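Long-range contact in ProQ/FinO domain-containing protein (Neisseria meningitidis, PDB 3MW6), which probably binds RNA as a FinO-like chaperone of the ProQ/FinO family: residues Y38-A48 and G87-K98. Numbering follows the deposited sequence. Where two conformers were deposited one is given.
Sequences YDVFKRFKPLA and GGKRFDLNNRFK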
loop_
_atom_site.group_PDB
_atom_site.type_symbol
_atom_site.label_atom_id
_atom_site.label_comp_id
_atom_site.label_asym_id
_atom_site.label_seq_id
_atom_site.Cartn_x
_atom_site.Cartn_y
_atom_site.Cartn_z
ATOM N N TYR A 38 12.115 4.891 15.316
ATOM C CA TYR A 38 10.672 4.958 15.085
ATOM C C TYR A 38 9.993 3.626 15.292
ATOM O O TYR A 38 10.226 2.690 14.539
ATOM C CB TYR A 38 10.367 5.468 13.666
ATOM C CG TYR A 38 10.831 6.874 13.441
ATOM C CD1 TYR A 38 11.876 7.144 12.574
ATOM C CD2 TYR A 38 10.253 7.939 14.131
ATOM C CE1 TYR A 38 12.321 8.441 12.375
ATOM C CE2 TYR A 38 10.693 9.239 13.937
ATOM C CZ TYR A 38 11.726 9.477 13.053
ATOM O OH TYR A 38 12.182 10.749 12.844
ATOM N N ASP A 39 9.123 3.553 16.294
ATOM C CA ASP A 39 8.372 2.335 16.553
ATOM C C ASP A 39 7.463 1.890 15.391
ATOM O O ASP A 39 7.289 0.694 15.178
ATOM C CB ASP A 39 7.582 2.449 17.859
ATOM C CG ASP A 39 8.390 1.997 19.065
ATOM O OD1 ASP A 39 8.092 0.904 19.602
ATOM O OD2 ASP A 39 9.335 2.719 19.463
ATOM N N VAL A 40 6.875 2.822 14.642
ATOM C CA VAL A 40 6.029 2.392 13.523
ATOM C C VAL A 40 6.835 1.575 12.514
ATOM O O VAL A 40 6.315 0.656 11.899
ATOM C CB VAL A 40 5.313 3.551 12.808
ATOM C CG1 VAL A 40 4.338 4.230 13.757
ATOM C CG2 VAL A 40 6.323 4.543 12.232
ATOM N N PHE A 41 8.113 1.893 12.357
ATOM C CA PHE A 41 8.971 1.080 11.502
ATOM C C PHE A 41 9.428 -0.203 12.177
ATOM O O PHE A 41 9.365 -1.267 11.586
ATOM C CB PHE A 41 10.154 1.894 10.996
ATOM C CG PHE A 41 9.775 2.853 9.906
ATOM C CD1 PHE A 41 9.374 4.148 10.204
ATOM C CD2 PHE A 41 9.753 2.439 8.585
ATOM C CE1 PHE A 41 9.001 5.028 9.194
ATOM C CE2 PHE A 41 9.375 3.319 7.565
ATOM C CZ PHE A 41 9.002 4.612 7.880
ATOM N N LYS A 42 9.864 -0.111 13.424
ATOM C CA LYS A 42 10.394 -1.279 14.117
ATOM C C LYS A 42 9.327 -2.364 14.243
ATOM O O LYS A 42 9.621 -3.560 14.185
ATOM C CB LYS A 42 10.933 -0.862 15.501
ATOM C CG LYS A 42 11.379 -2.009 16.398
ATOM C CD LYS A 42 11.652 -1.530 17.850
ATOM C CE LYS A 42 12.967 -0.750 17.996
ATOM N NZ LYS A 42 12.791 0.739 17.999
ATOM N N ARG A 43 8.077 -1.940 14.398
ATOM C CA ARG A 43 6.975 -2.882 14.578
ATOM C C ARG A 43 6.128 -3.110 13.317
ATOM O O ARG A 43 5.102 -3.773 13.370
ATOM C CB ARG A 43 6.099 -2.441 15.752
ATOM C CG ARG A 43 6.762 -2.666 17.098
ATOM C CD ARG A 43 6.764 -1.409 17.942
ATOM N NE ARG A 43 5.436 -1.078 18.455
ATOM C CZ ARG A 43 5.157 -0.889 19.739
ATOM N NH1 ARG A 43 6.120 -0.995 20.647
ATOM N NH2 ARG A 43 3.918 -0.589 20.112
ATOM N N PHE A 44 6.569 -2.567 12.182
ATOM C CA PHE A 44 5.878 -2.780 10.907
ATOM C C PHE A 44 4.389 -2.512 11.010
ATOM O O PHE A 44 3.566 -3.389 10.743
ATOM C CB PHE A 44 6.129 -4.206 10.374
ATOM C CG PHE A 44 7.506 -4.404 9.815
ATOM C CD1 PHE A 44 8.578 -4.664 10.652
ATOM C CD2 PHE A 44 7.735 -4.300 8.449
ATOM C CE1 PHE A 44 9.860 -4.823 10.141
ATOM C CE2 PHE A 44 9.009 -4.467 7.925
ATOM C CZ PHE A 44 10.076 -4.726 8.778
ATOM N N LYS A 45 4.031 -1.299 11.401
ATOM C CA LYS A 45 2.632 -0.920 11.369
ATOM C C LYS A 45 2.350 -0.298 10.015
ATOM O O LYS A 45 3.237 0.290 9.403
ATOM C CB LYS A 45 2.328 0.087 12.469
ATOM C CG LYS A 45 2.555 -0.451 13.881
ATOM C CD LYS A 45 2.295 0.632 14.900
ATOM C CE LYS A 45 1.847 0.070 16.228
ATOM N NZ LYS A 45 1.488 1.173 17.175
ATOM N N PRO A 46 1.111 -0.425 9.539
ATOM C CA PRO A 46 0.749 0.271 8.306
ATOM C C PRO A 46 1.076 1.768 8.435
ATOM O O PRO A 46 0.677 2.387 9.416
ATOM C CB PRO A 46 -0.760 0.043 8.220
ATOM C CG PRO A 46 -0.989 -1.252 8.923
ATOM C CD PRO A 46 -0.006 -1.210 10.092
ATOM N N LEU A 47 1.802 2.323 7.466
ATOM C CA LEU A 47 2.274 3.700 7.512
ATOM C C LEU A 47 1.297 4.692 6.878
ATOM O O LEU A 47 0.692 4.425 5.831
ATOM C CB LEU A 47 3.632 3.807 6.811
ATOM C CG LEU A 47 4.720 2.939 7.458
ATOM C CD1 LEU A 47 5.969 2.833 6.574
ATOM C CD2 LEU A 47 5.083 3.492 8.847
ATOM N N ALA A 48 1.150 5.849 7.515
ATOM C CA ALA A 48 0.268 6.890 7.010
ATOM C C ALA A 48 0.710 7.358 5.630
ATOM O O ALA A 48 1.902 7.347 5.332
ATOM C CB ALA A 48 0.258 8.075 7.965
ATOM N N GLY A 87 -4.565 -5.175 8.214
ATOM C CA GLY A 87 -5.484 -4.064 8.052
ATOM C C GLY A 87 -5.571 -3.134 9.254
ATOM O O GLY A 87 -4.642 -3.063 10.060
ATOM N N GLY A 88 -6.700 -2.439 9.388
ATOM C CA GLY A 88 -6.901 -1.477 10.471
ATOM C C GLY A 88 -6.218 -0.153 10.179
ATOM O O GLY A 88 -5.986 0.174 9.016
ATOM N N LYS A 89 -5.865 0.591 11.227
ATOM C CA LYS A 89 -5.394 1.975 11.093
ATOM C C LYS A 89 -3.977 2.104 10.555
ATOM O O LYS A 89 -3.150 1.208 10.709
ATOM C CB LYS A 89 -5.451 2.682 12.454
ATOM C CG LYS A 89 -6.852 2.889 13.002
ATOM C CD LYS A 89 -7.461 4.087 12.334
ATOM C CE LYS A 89 -8.821 4.405 12.903
ATOM N NZ LYS A 89 -9.341 5.654 12.285
ATOM N N ARG A 90 -3.697 3.238 9.931
ATOM C CA ARG A 90 -2.329 3.603 9.621
ATOM C C ARG A 90 -1.776 4.560 10.676
ATOM O O ARG A 90 -2.532 5.246 11.366
ATOM C CB ARG A 90 -2.248 4.233 8.235
ATOM C CG ARG A 90 -2.624 3.292 7.117
ATOM C CD ARG A 90 -2.539 3.982 5.736
ATOM N NE ARG A 90 -2.809 2.998 4.701
ATOM C CZ ARG A 90 -1.863 2.303 4.086
ATOM N NH1 ARG A 90 -0.587 2.497 4.387
ATOM N NH2 ARG A 90 -2.191 1.408 3.178
ATOM N N PHE A 91 -0.452 4.608 10.789
ATOM C CA PHE A 91 0.208 5.329 11.870
ATOM C C PHE A 91 1.230 6.328 11.331
ATOM O O PHE A 91 1.942 6.022 10.374
ATOM C CB PHE A 91 0.912 4.329 12.797
ATOM C CG PHE A 91 -0.028 3.450 13.565
ATOM C CD1 PHE A 91 -0.233 3.650 14.921
ATOM C CD2 PHE A 91 -0.718 2.423 12.927
ATOM C CE1 PHE A 91 -1.111 2.849 15.639
ATOM C CE2 PHE A 91 -1.595 1.620 13.627
ATOM C CZ PHE A 91 -1.789 1.825 15.000
ATOM N N ASP A 92 1.312 7.516 11.939
ATOM C CA ASP A 92 2.310 8.514 11.522
ATOM C C ASP A 92 3.618 8.312 12.283
ATOM O O ASP A 92 3.735 7.350 13.053
ATOM C CB ASP A 92 1.784 9.951 11.648
ATOM C CG ASP A 92 1.471 10.350 13.083
ATOM O OD1 ASP A 92 0.678 11.304 13.262
ATOM O OD2 ASP A 92 1.993 9.711 14.030
ATOM N N LEU A 93 4.604 9.177 12.050
ATOM C CA LEU A 93 5.911 9.041 12.713
ATOM C C LEU A 93 5.821 9.041 14.229
ATOM O O LEU A 93 6.716 8.533 14.900
ATOM C CB LEU A 93 6.883 10.144 12.281
ATOM C CG LEU A 93 7.486 9.932 10.901
ATOM C CD1 LEU A 93 8.607 10.947 10.617
ATOM C CD2 LEU A 93 8.001 8.503 10.783
ATOM N N ASN A 94 4.733 9.588 14.767
ATOM C CA ASN A 94 4.562 9.686 16.216
ATOM C C ASN A 94 3.703 8.586 16.798
ATOM O O ASN A 94 3.181 8.710 17.913
ATOM C CB ASN A 94 3.966 11.043 16.586
ATOM C CG ASN A 94 4.906 12.187 16.281
ATOM O OD1 ASN A 94 6.128 12.042 16.377
ATOM N ND2 ASN A 94 4.345 13.327 15.899
ATOM N N ASN A 95 3.548 7.510 16.037
ATOM C CA ASN A 95 2.753 6.381 16.484
ATOM C C ASN A 95 1.319 6.772 16.819
ATOM O O ASN A 95 0.705 6.216 17.721
ATOM C CB ASN A 95 3.424 5.684 17.663
ATOM C CG ASN A 95 3.505 4.184 17.475
ATOM O OD1 ASN A 95 2.635 3.575 16.848
ATOM N ND2 ASN A 95 4.558 3.577 18.006
ATOM N N ARG A 96 0.775 7.724 16.075
ATOM C CA ARG A 96 -0.622 8.078 16.249
ATOM C C ARG A 96 -1.436 7.688 15.025
ATOM O O ARG A 96 -0.926 7.679 13.912
ATOM C CB ARG A 96 -0.760 9.567 16.534
ATOM C CG ARG A 96 -0.060 9.978 17.823
ATOM C CD ARG A 96 -0.744 11.158 18.502
ATOM N NE ARG A 96 -0.199 11.399 19.835
ATOM C CZ ARG A 96 -0.873 11.205 20.968
ATOM N NH1 ARG A 96 -2.129 10.776 20.931
ATOM N NH2 ARG A 96 -0.295 11.455 22.139
ATOM N N PHE A 97 -2.699 7.352 15.244
ATOM C CA PHE A 97 -3.612 7.068 14.153
ATOM C C PHE A 97 -3.551 8.163 13.099
ATOM O O PHE A 97 -3.574 9.338 13.416
ATOM C CB PHE A 97 -5.043 6.926 14.675
ATOM C CG PHE A 97 -5.267 5.697 15.526
ATOM C CD1 PHE A 97 -4.391 4.624 15.467
ATOM C CD2 PHE A 97 -6.355 5.621 16.383
ATOM C CE1 PHE A 97 -4.594 3.503 16.257
ATOM C CE2 PHE A 97 -6.566 4.492 17.175
ATOM C CZ PHE A 97 -5.687 3.433 17.106
ATOM N N LYS A 98 -3.458 7.767 11.837
ATOM C CA LYS A 98 -3.617 8.708 10.731
ATOM C C LYS A 98 -4.023 7.964 9.457
ATOM O O LYS A 98 -3.178 7.441 8.726
ATOM C CB LYS A 98 -2.347 9.539 10.526
ATOM C CG LYS A 98 -2.476 10.609 9.460
ATOM C CD LYS A 98 -1.247 11.501 9.463
ATOM C CE LYS A 98 -1.255 12.476 8.298
ATOM N NZ LYS A 98 -0.001 13.294 8.282
HETATM O O HOH W 1 7.195 5.847 15.441
#
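L47 pairs with strand 89-91 in a single bridge centred on F91: F91 N donates to P46 O (2.8 Å) and A48 N to F91 O (3.0 Å). Upstream, the short helix 39-42 ends in a Schellman motif with F44 at C-prime and faces the D92-N95 type I turn, where a water accepts from V40 N and donates to L93 O. D92 OD2 accepts from N94 N, an Asx turn, and from R96 N just past the turn, on opposite faces of the carboxylate, which probably helps hold the hairpin bend.

K45, extended beyond CG, lays CD over the centre of the F91 ring, 3.8 Å from its centroid. Its NZ, off-centre over the same ring in a cation-pi contact, bonds N95 OD1 at 2.7 Å. V40 CG1 packs against F91 CB (3.6 Å) and D92 O. L93 CD2 sits over the face of the Y38 ring and at the edge of F41. P46 CB rests on K89 O. R90, extended from CG to NE, brings NH1 to L47 O (2.7 Å, 155° at the hydrogen), with the acceptor near the guanidinium plane.

The same guanidinium salt-bridges E105 through NH2 and E104 of the second subunit through NH1, while NE bonds E100 O, so one arginine links the loop, the following strand and the subunit interface. L93 also meets helix 51-58, and L47 and F41 reach helix 64-76; the two-stranded antiparallel hairpin 89-91/97-100 is thereby joined to the helical body of the FinO-like domain.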